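Local coordinates for protein (R)-specific enoyl-CoA hydratase (Aeromonas punctata, PDB 1IQ6) that catalyses the hydration of trans-2-enoyl-CoA with acyl chains of four to six carbons to (3R)-3-hydroxyacyl-CoA, in the service of polyhydroxyalkanoate biosynthesis, at residues 94-100 and 111-117; 75-81 and 126-132; 22-27 and 53-57; 14-18 and 57-61. Residues are numbered along the deposited sequence.

From the N terminus, strand 11-17 runs along one edge of the chain's antiparallel sheet and leads into helix 20-30. Contact 4 closes the outer loop, bringing 14-18 onto helix 55-68; contact 3 lies inside that loop, packing 22-27 against the start of the same helix, and the two share Leu57. The chain then leaves the helix for strand 76-84. Contact 2 closes the second loop by pairing 75-81 with 126-132, and contact 1, the pairing of 94-100 with 111-117, is nested within it. Backbone hydrogen bonds join contacts 1 and 2 through neighbouring strands 109-117 and 123-132, and contacts 1 and 4 through strands 93-103 and 11-17, completing the HotDog sheet around its central helix.

Contact 1: residues 94-100 and 111-117; sequences VTAEVEV and TLTTRIF
Six backbone hydrogen bonds join these two extended strands into an antiparallel beta hairpin, at the middle of the HotDog sheet. Thr95 N to Phe117 O (3.0 Å) and Phe117 N to Thr95 O (2.8 Å) make the first hydrogen-bonded pair; Glu97 N to Arg115 O (2.8 Å) and Arg115 N to Glu97 O (2.9 Å) the second; Glu99 N to Thr113 O (3.1 Å) and Thr113 N to Glu99 O (2.9 Å) the third. Non-hydrogen-bonded Ala96–Ile116 and Val98–Thr114 lie between them, Val100–Leu112 just beyond the last. The segment axes approach to 4.5 Å at 160°. Thr95, Glu97, Glu99, Thr113, Arg115 and Phe117 line the more open face; the paired residues between them share the opposite one, where Ala96, Leu112, Thr114 and Ile116 touch helix 55-68. Thr114 suits this buried face because its OG1 bonds Gln80. Small Ala96 admits Ile116 in the mm rotamer, CB to CD1 3.5 Å, and Val100 CG2 meets Leu112 CD2 at 3.8 Å. On the open face, Glu97 OE2 lies 3.5 Å from Phe117 CE1.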
loop_
_atom_site.group_PDB
_atom_site.type_symbol
_atom_site.label_atom_id
_atom_site.label_comp_id
_atom_site.label_asym_id
_atom_site.label_seq_id
_atom_site.Cartn_x
_atom_site.Cartn_y
_atom_site.Cartn_z
ATOM N N VAL B 94 15.995 -3.615 -1.007
ATOM C CA VAL B 94 15.571 -2.223 -0.915
ATOM C C VAL B 94 15.721 -1.798 0.537
ATOM O O VAL B 94 15.839 -2.634 1.437
ATOM C CB VAL B 94 14.089 -2.007 -1.308
ATOM C CG1 VAL B 94 13.865 -2.444 -2.741
ATOM C CG2 VAL B 94 13.170 -2.748 -0.347
ATOM N N THR B 95 15.727 -0.491 0.756
ATOM C CA THR B 95 15.820 0.051 2.101
ATOM C C THR B 95 14.642 1.007 2.278
ATOM O O THR B 95 14.438 1.902 1.457
ATOM C CB THR B 95 17.147 0.811 2.314
ATOM O OG1 THR B 95 18.248 -0.094 2.144
ATOM C CG2 THR B 95 17.206 1.404 3.721
ATOM N N ALA B 96 13.852 0.778 3.321
ATOM C CA ALA B 96 12.700 1.623 3.621
ATOM C C ALA B 96 13.153 2.559 4.735
ATOM O O ALA B 96 13.804 2.124 5.687
ATOM C CB ALA B 96 11.524 0.771 4.080
ATOM N N GLU B 97 12.816 3.839 4.609
ATOM C CA GLU B 97 13.224 4.836 5.600
ATOM C C GLU B 97 12.078 5.773 5.951
ATOM O O GLU B 97 11.381 6.261 5.061
ATOM C CB GLU B 97 14.393 5.670 5.050
ATOM C CG GLU B 97 15.624 4.848 4.677
ATOM C CD GLU B 97 16.740 5.661 4.031
ATOM O OE1 GLU B 97 17.729 5.041 3.575
ATOM O OE2 GLU B 97 16.643 6.908 3.977
ATOM N N VAL B 98 11.878 6.010 7.246
ATOM C CA VAL B 98 10.850 6.940 7.698
ATOM C C VAL B 98 11.508 7.940 8.638
ATOM O O VAL B 98 12.489 7.623 9.315
ATOM C CB VAL B 98 9.668 6.238 8.439
ATOM C CG1 VAL B 98 9.034 5.182 7.530
ATOM C CG2 VAL B 98 10.134 5.638 9.761
ATOM N N GLU B 99 10.984 9.158 8.649
ATOM C CA GLU B 99 11.510 10.208 9.509
ATOM C C GLU B 99 10.378 11.125 9.938
ATOM O O GLU B 99 9.576 11.556 9.111
ATOM C CB GLU B 99 12.578 11.027 8.780
ATOM C CG GLU B 99 13.009 12.264 9.564
ATOM C CD GLU B 99 14.166 13.014 8.932
ATOM O OE1 GLU B 99 14.530 14.081 9.469
ATOM O OE2 GLU B 99 14.715 12.547 7.911
ATOM N N VAL B 100 10.315 11.421 11.234
ATOM C CA VAL B 100 9.277 12.309 11.746
ATOM C C VAL B 100 9.560 13.734 11.279
ATOM O O VAL B 100 10.653 14.260 11.501
ATOM C CB VAL B 100 9.237 12.301 13.285
ATOM C CG1 VAL B 100 8.159 13.255 13.773
ATOM C CG2 VAL B 100 8.978 10.889 13.794
ATOM N N THR B 111 3.452 13.303 11.332
ATOM C CA THR B 111 3.627 13.194 9.893
ATOM C C THR B 111 5.064 12.734 9.692
ATOM O O THR B 111 5.977 13.206 10.372
ATOM C CB THR B 111 3.408 14.540 9.178
ATOM O OG1 THR B 111 2.056 14.965 9.379
ATOM C CG2 THR B 111 3.669 14.399 7.679
ATOM N N LEU B 112 5.258 11.789 8.778
ATOM C CA LEU B 112 6.591 11.269 8.504
ATOM C C LEU B 112 6.851 11.146 7.014
ATOM O O LEU B 112 5.949 10.819 6.246
ATOM C CB LEU B 112 6.770 9.879 9.134
ATOM C CG LEU B 112 6.520 9.702 10.636
ATOM C CD1 LEU B 112 5.054 9.352 10.862
ATOM C CD2 LEU B 112 7.426 8.603 11.193
ATOM N N THR B 113 8.082 11.426 6.603
ATOM C CA THR B 113 8.449 11.259 5.205
ATOM C C THR B 113 8.802 9.777 5.094
ATOM O O THR B 113 9.509 9.230 5.943
ATOM C CB THR B 113 9.640 12.159 4.827
ATOM O OG1 THR B 113 9.174 13.509 4.691
ATOM C CG2 THR B 113 10.276 11.715 3.517
ATOM N N THR B 114 8.280 9.132 4.057
ATOM C CA THR B 114 8.475 7.702 3.834
ATOM C C THR B 114 9.118 7.461 2.473
ATOM O O THR B 114 8.557 7.832 1.444
ATOM C CB THR B 114 7.117 6.989 3.900
ATOM O OG1 THR B 114 6.235 7.556 2.923
ATOM C CG2 THR B 114 6.494 7.178 5.280
ATOM N N ARG B 115 10.288 6.831 2.477
ATOM C CA ARG B 115 11.021 6.574 1.243
ATOM C C ARG B 115 11.543 5.156 1.098
ATOM O O ARG B 115 11.892 4.509 2.080
ATOM C CB ARG B 115 12.205 7.542 1.146
ATOM C CG ARG B 115 11.757 8.984 1.111
ATOM C CD ARG B 115 12.888 9.985 1.047
ATOM N NE ARG B 115 12.313 11.310 0.828
ATOM C CZ ARG B 115 12.956 12.460 0.986
ATOM N NH1 ARG B 115 12.323 13.602 0.753
ATOM N NH2 ARG B 115 14.218 12.476 1.386
ATOM N N ILE B 116 11.569 4.678 -0.145
ATOM C CA ILE B 116 12.110 3.361 -0.464
ATOM C C ILE B 116 13.257 3.626 -1.433
ATOM O O ILE B 116 13.074 4.309 -2.448
ATOM C CB ILE B 116 11.097 2.451 -1.202
ATOM C CG1 ILE B 116 9.879 2.152 -0.323
ATOM C CG2 ILE B 116 11.791 1.143 -1.616
ATOM C CD1 ILE B 116 10.182 1.285 0.887
ATOM N N PHE B 117 14.438 3.105 -1.111
ATOM C CA PHE B 117 15.604 3.258 -1.975
ATOM C C PHE B 117 15.983 1.908 -2.565
ATOM O O PHE B 117 15.877 0.879 -1.900
ATOM C CB PHE B 117 16.809 3.812 -1.203
ATOM C CG PHE B 117 16.725 5.280 -0.917
ATOM C CD1 PHE B 117 16.117 5.740 0.245
ATOM C CD2 PHE B 117 17.225 6.206 -1.830
ATOM C CE1 PHE B 117 16.005 7.110 0.497
ATOM C CE2 PHE B 117 17.116 7.579 -1.583
ATOM C CZ PHE B 117 16.502 8.025 -0.415
HETATM O O HOH W 1 18.813 -0.252 -0.554
#

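Contact 2: residues 75-81 and 126-132; sequences SIYLGQS and TGEAVVK
The apolar centre is the face where Tyr77, Ala129 and Val131 meet: Tyr77 CE2 is 4.0 Å from Ala129 CB, and Tyr77 CD2 4.1 Å from Val131 CG1. With chi1 between wells at -123°, the ring packs beside the small Ala129 and the beta-branched Val131. Leu78 (mt), at the bulge, points toward the partner strand, its CB 4.1 Å from Val130 CG1. The strands are antiparallel, their segment axes 4.5 Å apart at 144°, and a classic beta bulge shifts the register by one: Leu78 N (2.8 Å) and Gly79 N (3.0 Å) both donate to Val130 O, Leu78 taking helix-like angles (-110/-34). Val130 N returns a bond to Gly79 O, 2.9 Å. Before the bulge, Ile76 pairs with Lys132 (Ile76 N to Lys132 O 3.0 Å; Lys132 N to Ile76 O 2.7 Å). Beyond it, Ser81 N donates to Glu128 O (2.9 Å), while Ser81 OG, chi1 p, accepts from Glu128 N at 2.8 Å; a water joins this hydroxyl to Glu128 OE1. Tyr77 OH donates to Gln80 OE1, 2.6 Å. Strand 123-132 pairs on its other side with strand 109-117, helix 55-68 packs Phe62 and Leu66 against Tyr77, and residues 79-81 form an antiparallel ladder with a strand of the second subunit, continuing the sheet across the dimer.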
loop_
_atom_site.group_PDB
_atom_site.type_symbol
_atom_site.label_atom_id
_atom_site.label_comp_id
_atom_site.label_asym_id
_atom_site.label_seq_id
_atom_site.Cartn_x
_atom_site.Cartn_y
_atom_site.Cartn_z
ATOM N N SER B 75 0.529 2.585 17.003
ATOM C CA SER B 75 0.299 3.594 15.972
ATOM C C SER B 75 -0.853 3.200 15.060
ATOM O O SER B 75 -1.030 2.023 14.734
ATOM C CB SER B 75 1.557 3.794 15.122
ATOM O OG SER B 75 2.630 4.303 15.891
ATOM N N ILE B 76 -1.637 4.190 14.650
ATOM C CA ILE B 76 -2.759 3.954 13.756
ATOM C C ILE B 76 -2.590 4.783 12.482
ATOM O O ILE B 76 -2.384 5.992 12.536
ATOM C CB ILE B 76 -4.099 4.316 14.436
ATOM C CG1 ILE B 76 -4.335 3.393 15.636
ATOM C CG2 ILE B 76 -5.238 4.199 13.436
ATOM C CD1 ILE B 76 -5.595 3.707 16.419
ATOM N N TYR B 77 -2.666 4.111 11.338
ATOM C CA TYR B 77 -2.528 4.745 10.029
ATOM C C TYR B 77 -3.712 5.659 9.722
ATOM O O TYR B 77 -4.864 5.227 9.775
ATOM C CB TYR B 77 -2.460 3.657 8.955
ATOM C CG TYR B 77 -1.240 3.664 8.054
ATOM C CD1 TYR B 77 -0.737 2.463 7.558
ATOM C CD2 TYR B 77 -0.635 4.854 7.640
ATOM C CE1 TYR B 77 0.329 2.435 6.674
ATOM C CE2 TYR B 77 0.446 4.836 6.744
ATOM C CZ TYR B 77 0.916 3.614 6.268
ATOM O OH TYR B 77 1.966 3.552 5.382
ATOM N N LEU B 78 -3.436 6.919 9.403
ATOM C CA LEU B 78 -4.497 7.855 9.048
ATOM C C LEU B 78 -4.414 8.176 7.553
ATOM O O LEU B 78 -5.430 8.386 6.894
ATOM C CB LEU B 78 -4.386 9.149 9.865
ATOM C CG LEU B 78 -4.576 9.034 11.381
ATOM C CD1 LEU B 78 -4.511 10.424 11.997
ATOM C CD2 LEU B 78 -5.913 8.382 11.704
ATOM N N GLY B 79 -3.197 8.207 7.015
ATOM C CA GLY B 79 -3.037 8.498 5.603
ATOM C C GLY B 79 -1.650 8.176 5.085
ATOM O O GLY B 79 -0.690 8.120 5.851
ATOM N N GLN B 80 -1.551 7.950 3.780
ATOM C CA GLN B 80 -0.273 7.653 3.145
ATOM C C GLN B 80 -0.303 8.108 1.698
ATOM O O GLN B 80 -1.203 7.733 0.947
ATOM C CB GLN B 80 0.025 6.149 3.193
ATOM C CG GLN B 80 1.305 5.735 2.456
ATOM C CD GLN B 80 2.580 6.151 3.181
ATOM O OE1 GLN B 80 2.836 5.721 4.308
ATOM N NE2 GLN B 80 3.390 6.983 2.530
ATOM N N SER B 81 0.660 8.939 1.314
ATOM C CA SER B 81 0.759 9.397 -0.068
ATOM C C SER B 81 1.940 8.644 -0.670
ATOM O O SER B 81 2.944 8.406 0.010
ATOM C CB SER B 81 0.994 10.911 -0.137
ATOM O OG SER B 81 2.224 11.278 0.456
ATOM N N THR B 126 8.433 7.502 -2.823
ATOM C CA THR B 126 8.499 8.576 -1.841
ATOM C C THR B 126 7.097 9.066 -1.516
ATOM O O THR B 126 6.167 8.896 -2.301
ATOM C CB THR B 126 9.376 9.749 -2.335
ATOM O OG1 THR B 126 9.562 10.679 -1.259
ATOM C CG2 THR B 126 8.732 10.455 -3.522
ATOM N N GLY B 127 6.944 9.657 -0.343
ATOM C CA GLY B 127 5.643 10.154 0.054
ATOM C C GLY B 127 5.649 10.498 1.522
ATOM O O GLY B 127 6.715 10.644 2.127
ATOM N N GLU B 128 4.456 10.622 2.094
ATOM C CA GLU B 128 4.309 10.962 3.501
ATOM C C GLU B 128 3.212 10.157 4.178
ATOM O O GLU B 128 2.162 9.893 3.590
ATOM C CB GLU B 128 3.964 12.444 3.657
ATOM C CG GLU B 128 5.036 13.423 3.254
ATOM C CD GLU B 128 4.547 14.854 3.370
ATOM O OE1 GLU B 128 3.636 15.232 2.607
ATOM O OE2 GLU B 128 5.063 15.595 4.232
ATOM N N ALA B 129 3.462 9.776 5.423
ATOM C CA ALA B 129 2.485 9.046 6.206
ATOM C C ALA B 129 1.988 9.966 7.314
ATOM O O ALA B 129 2.727 10.818 7.813
ATOM C CB ALA B 129 3.116 7.801 6.821
ATOM N N VAL B 130 0.722 9.808 7.665
ATOM C CA VAL B 130 0.117 10.567 8.752
ATOM C C VAL B 130 -0.397 9.474 9.679
ATOM O O VAL B 130 -1.171 8.613 9.256
ATOM C CB VAL B 130 -1.062 11.433 8.268
ATOM C CG1 VAL B 130 -1.686 12.156 9.458
ATOM C CG2 VAL B 130 -0.576 12.450 7.240
ATOM N N VAL B 131 0.037 9.498 10.935
ATOM C CA VAL B 131 -0.366 8.464 11.879
ATOM C C VAL B 131 -0.769 8.979 13.252
ATOM O O VAL B 131 -0.229 9.969 13.746
ATOM C CB VAL B 131 0.774 7.438 12.087
ATOM C CG1 VAL B 131 1.189 6.837 10.757
ATOM C CG2 VAL B 131 1.961 8.108 12.748
ATOM N N LYS B 132 -1.728 8.285 13.856
ATOM C CA LYS B 132 -2.203 8.615 15.195
ATOM C C LYS B 132 -1.221 7.948 16.155
ATOM O O LYS B 132 -0.906 6.766 16.009
ATOM C CB LYS B 132 -3.612 8.057 15.406
ATOM C CG LYS B 132 -4.227 8.398 16.756
ATOM C CD LYS B 132 -5.617 7.795 16.900
ATOM C CE LYS B 132 -6.571 8.338 15.847
ATOM N NZ LYS B 132 -7.934 7.752 15.978
HETATM O O HOH W 2 2.570 14.077 0.372
#

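Contact 3: residues 22-27 and 53-57; sequences EVAAFA and VHGML
Helix 20-30 packs here against the opening of the central HotDog helix, and the contact is apolar and aromatic, with no hydrogen bond across it. Phe26, chi1 t (-175°), points straight at the other segment. Its edge meets the face of His54 in a T-shaped pair, ring centroids 4.9 Å apart and planes at 69°, while Leu57 CB sits over its face, 3.8 Å from the centroid, as a CH-pi contact. A phenyl ring suits the place because it offers an edge to the imidazole and a face to leucine; its CZ reaches Met56 CB at 3.8 Å. His54, at the N-cap position of helix 55-68, uses chi1 m, and its NE2 is hydrogen-bonded to Asp32 O. Its ring stacks on His37; Asp32, His37 and Gly55 are assigned by similarity to the hydroxyacyl-CoA site, so the contact lies beside that site. Leu57 (tp) also touches Leu29 of the second subunit. Beta-branched Val23, chi1 t, fills the corner: CG2 lies 4.1 Å from Val53 CG2, and CG1 meets the His54 ring edge at CE1, 3.5 Å.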
loop_
_atom_site.group_PDB
_atom_site.type_symbol
_atom_site.label_atom_id
_atom_site.label_comp_id
_atom_site.label_asym_id
_atom_site.label_seq_id
_atom_site.Cartn_x
_atom_site.Cartn_y
_atom_site.Cartn_z
ATOM N N GLU B 22 7.816 -13.927 -2.522
ATOM C CA GLU B 22 7.132 -12.810 -1.884
ATOM C C GLU B 22 6.234 -12.078 -2.875
ATOM O O GLU B 22 5.100 -11.722 -2.551
ATOM C CB GLU B 22 8.151 -11.844 -1.269
ATOM C CG GLU B 22 8.873 -12.421 -0.056
ATOM C CD GLU B 22 9.939 -13.434 -0.427
ATOM O OE1 GLU B 22 10.170 -14.373 0.365
ATOM O OE2 GLU B 22 10.556 -13.283 -1.502
ATOM N N VAL B 23 6.739 -11.857 -4.082
ATOM C CA VAL B 23 5.952 -11.180 -5.103
ATOM C C VAL B 23 4.719 -12.017 -5.449
ATOM O O VAL B 23 3.631 -11.476 -5.654
ATOM C CB VAL B 23 6.800 -10.915 -6.364
ATOM C CG1 VAL B 23 5.927 -10.331 -7.471
ATOM C CG2 VAL B 23 7.933 -9.948 -6.026
ATOM N N ALA B 24 4.883 -13.336 -5.496
ATOM C CA ALA B 24 3.758 -14.218 -5.792
ATOM C C ALA B 24 2.711 -14.141 -4.680
ATOM O O ALA B 24 1.508 -14.118 -4.949
ATOM C CB ALA B 24 4.245 -15.655 -5.955
ATOM N N ALA B 25 3.167 -14.102 -3.430
ATOM C CA ALA B 25 2.253 -14.017 -2.299
ATOM C C ALA B 25 1.498 -12.688 -2.332
ATOM O O ALA B 25 0.308 -12.633 -2.018
ATOM C CB ALA B 25 3.024 -14.152 -0.987
ATOM N N PHE B 26 2.183 -11.616 -2.719
ATOM C CA PHE B 26 1.522 -10.319 -2.779
ATOM C C PHE B 26 0.512 -10.295 -3.918
ATOM O O PHE B 26 -0.557 -9.707 -3.790
ATOM C CB PHE B 26 2.523 -9.179 -2.980
ATOM C CG PHE B 26 1.882 -7.818 -2.933
ATOM C CD1 PHE B 26 1.472 -7.272 -1.720
ATOM C CD2 PHE B 26 1.641 -7.104 -4.106
ATOM C CE1 PHE B 26 0.830 -6.035 -1.676
ATOM C CE2 PHE B 26 1.001 -5.868 -4.073
ATOM C CZ PHE B 26 0.595 -5.334 -2.854
ATOM N N ALA B 27 0.859 -10.933 -5.031
ATOM C CA ALA B 27 -0.041 -10.992 -6.175
ATOM C C ALA B 27 -1.342 -11.674 -5.743
ATOM O O ALA B 27 -2.431 -11.201 -6.059
ATOM C CB ALA B 27 0.608 -11.766 -7.316
ATOM N N VAL B 53 9.061 -5.657 -8.809
ATOM C CA VAL B 53 8.246 -5.823 -7.609
ATOM C C VAL B 53 7.086 -4.820 -7.608
ATOM O O VAL B 53 7.268 -3.672 -8.005
ATOM C CB VAL B 53 9.109 -5.585 -6.344
ATOM C CG1 VAL B 53 8.259 -5.698 -5.092
ATOM C CG2 VAL B 53 10.257 -6.583 -6.309
ATOM N N HIS B 54 5.903 -5.251 -7.170
ATOM C CA HIS B 54 4.742 -4.357 -7.113
ATOM C C HIS B 54 5.080 -3.131 -6.277
ATOM O O HIS B 54 5.588 -3.258 -5.167
ATOM C CB HIS B 54 3.552 -5.015 -6.419
ATOM C CG HIS B 54 3.046 -6.250 -7.087
ATOM N ND1 HIS B 54 3.762 -7.426 -7.124
ATOM C CD2 HIS B 54 1.854 -6.514 -7.672
ATOM C CE1 HIS B 54 3.030 -8.365 -7.698
ATOM N NE2 HIS B 54 1.868 -7.837 -8.039
ATOM N N GLY B 55 4.765 -1.950 -6.796
ATOM C CA GLY B 55 5.034 -0.742 -6.036
ATOM C C GLY B 55 4.291 -0.773 -4.709
ATOM O O GLY B 55 4.800 -0.307 -3.687
ATOM N N MET B 56 3.083 -1.331 -4.704
ATOM C CA MET B 56 2.315 -1.384 -3.468
ATOM C C MET B 56 2.873 -2.389 -2.453
ATOM O O MET B 56 2.533 -2.337 -1.270
ATOM C CB MET B 56 0.836 -1.650 -3.762
ATOM C CG MET B 56 0.092 -0.430 -4.333
ATOM S SD MET B 56 0.054 1.041 -3.243
ATOM C CE MET B 56 -1.340 0.609 -2.202
ATOM N N LEU B 57 3.719 -3.311 -2.911
ATOM C CA LEU B 57 4.352 -4.250 -1.991
ATOM C C LEU B 57 5.509 -3.472 -1.344
ATOM O O LEU B 57 5.714 -3.545 -0.131
ATOM C CB LEU B 57 4.875 -5.494 -2.732
ATOM C CG LEU B 57 5.698 -6.492 -1.896
ATOM C CD1 LEU B 57 4.961 -6.852 -0.616
ATOM C CD2 LEU B 57 5.975 -7.744 -2.729
#

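Contact 4: residues 14-18 and 57-61; sequences LSKRF and LLASL
In the HotDog fold a curved sheet wraps a central helix, and here residues 14-18, at the end of the first strand, meet the first turns of that helix. Residues 14-16 are extended, 57-61 helical; nearest CA atoms, Leu14 to Leu61 and Phe18 to Leu58, stay 8.4 Å apart, so side chains bridge the gap. Leu14, in the pp rotamer, leans inward and puts CD1 4.2 Å from Leu61 CD2. Ser15 points away, its OG bonded to Thr95 OG1 in the neighbouring strand. Lys16 points inward again: its extended tttt chain passes CD within 4.0 Å of Leu61 CD2, an apolar use of the lysine methylenes, while NZ forms a salt bridge with Glu31 and a hydrogen bond with Leu29 O, both of the second subunit. The contact thus reaches the dimer interface. Phe18, chi1 m, has a broad buried ring that touches Leu57, Leu58 and Leu61. Its CE1 is 3.7 Å from Leu61 CD1 and its CD1 4.0 Å from Leu58 CD2. Over its face stands Leu57, whose CG lies 3.9 Å from the Phe18 ring centroid, 10° off the normal, in a CH-pi contact.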
loop_
_atom_site.group_PDB
_atom_site.type_symbol
_atom_site.label_atom_id
_atom_site.label_comp_id
_atom_site.label_asym_id
_atom_site.label_seq_id
_atom_site.Cartn_x
_atom_site.Cartn_y
_atom_site.Cartn_z
ATOM N N LEU B 14 14.825 -0.079 7.533
ATOM C CA LEU B 14 14.960 -1.525 7.467
ATOM C C LEU B 14 15.237 -1.866 6.012
ATOM O O LEU B 14 14.960 -1.072 5.113
ATOM C CB LEU B 14 13.692 -2.239 7.967
ATOM C CG LEU B 14 12.344 -2.105 7.248
ATOM C CD1 LEU B 14 12.365 -2.830 5.908
ATOM C CD2 LEU B 14 11.262 -2.706 8.136
ATOM N N SER B 15 15.814 -3.036 5.781
ATOM C CA SER B 15 16.106 -3.466 4.427
ATOM C C SER B 15 15.456 -4.818 4.222
ATOM O O SER B 15 15.278 -5.584 5.171
ATOM C CB SER B 15 17.615 -3.567 4.198
ATOM O OG SER B 15 18.222 -2.287 4.278
ATOM N N LYS B 16 15.096 -5.106 2.980
ATOM C CA LYS B 16 14.458 -6.372 2.676
ATOM C C LYS B 16 14.553 -6.710 1.202
ATOM O O LYS B 16 14.612 -5.823 0.359
ATOM C CB LYS B 16 12.988 -6.323 3.089
ATOM C CG LYS B 16 12.271 -7.636 2.887
ATOM C CD LYS B 16 10.922 -7.649 3.570
ATOM C CE LYS B 16 10.295 -9.024 3.450
ATOM N NZ LYS B 16 9.063 -9.153 4.266
ATOM N N ARG B 17 14.566 -8.005 0.905
ATOM C CA ARG B 17 14.619 -8.484 -0.466
ATOM C C ARG B 17 13.299 -9.167 -0.795
ATOM O O ARG B 17 12.902 -10.117 -0.118
ATOM C CB ARG B 17 15.755 -9.498 -0.648
ATOM C CG ARG B 17 17.142 -8.905 -0.724
ATOM C CD ARG B 17 18.193 -10.008 -0.880
ATOM N NE ARG B 17 19.548 -9.464 -0.894
ATOM C CZ ARG B 17 20.129 -8.916 -1.955
ATOM N NH1 ARG B 17 21.363 -8.440 -1.862
ATOM N NH2 ARG B 17 19.490 -8.861 -3.117
ATOM N N PHE B 18 12.609 -8.677 -1.815
ATOM C CA PHE B 18 11.361 -9.301 -2.224
ATOM C C PHE B 18 11.690 -10.157 -3.432
ATOM O O PHE B 18 11.951 -9.635 -4.517
ATOM C CB PHE B 18 10.310 -8.258 -2.605
ATOM C CG PHE B 18 9.760 -7.492 -1.435
ATOM C CD1 PHE B 18 9.959 -6.120 -1.335
ATOM C CD2 PHE B 18 9.021 -8.136 -0.447
ATOM C CE1 PHE B 18 9.428 -5.396 -0.266
ATOM C CE2 PHE B 18 8.488 -7.421 0.625
ATOM C CZ PHE B 18 8.693 -6.045 0.711
ATOM N N LEU B 57 3.719 -3.311 -2.911
ATOM C CA LEU B 57 4.352 -4.250 -1.991
ATOM C C LEU B 57 5.509 -3.472 -1.344
ATOM O O LEU B 57 5.714 -3.545 -0.131
ATOM C CB LEU B 57 4.875 -5.494 -2.732
ATOM C CG LEU B 57 5.698 -6.492 -1.896
ATOM C CD1 LEU B 57 4.961 -6.852 -0.616
ATOM C CD2 LEU B 57 5.975 -7.744 -2.729
ATOM N N LEU B 58 6.248 -2.718 -2.157
ATOM C CA LEU B 58 7.348 -1.910 -1.632
ATOM C C LEU B 58 6.801 -0.950 -0.573
ATOM O O LEU B 58 7.355 -0.827 0.519
ATOM C CB LEU B 58 8.004 -1.092 -2.751
ATOM C CG LEU B 58 8.654 -1.825 -3.926
ATOM C CD1 LEU B 58 9.147 -0.823 -4.968
ATOM C CD2 LEU B 58 9.801 -2.669 -3.407
ATOM N N ALA B 59 5.692 -0.287 -0.898
ATOM C CA ALA B 59 5.082 0.680 0.008
ATOM C C ALA B 59 4.589 0.071 1.313
ATOM O O ALA B 59 4.494 0.761 2.328
ATOM C CB ALA B 59 3.937 1.398 -0.694
ATOM N N SER B 60 4.277 -1.219 1.291
ATOM C CA SER B 60 3.794 -1.890 2.493
ATOM C C SER B 60 4.836 -1.927 3.612
ATOM O O SER B 60 4.486 -2.078 4.783
ATOM C CB SER B 60 3.331 -3.307 2.150
ATOM O OG SER B 60 2.190 -3.264 1.304
ATOM N N LEU B 61 6.111 -1.779 3.259
ATOM C CA LEU B 61 7.168 -1.787 4.266
ATOM C C LEU B 61 7.032 -0.610 5.225
ATOM O O LEU B 61 7.503 -0.671 6.360
ATOM C CB LEU B 61 8.549 -1.755 3.605
ATOM C CG LEU B 61 8.958 -3.058 2.910
ATOM C CD1 LEU B 61 10.323 -2.890 2.268
ATOM C CD2 LEU B 61 8.984 -4.203 3.924
#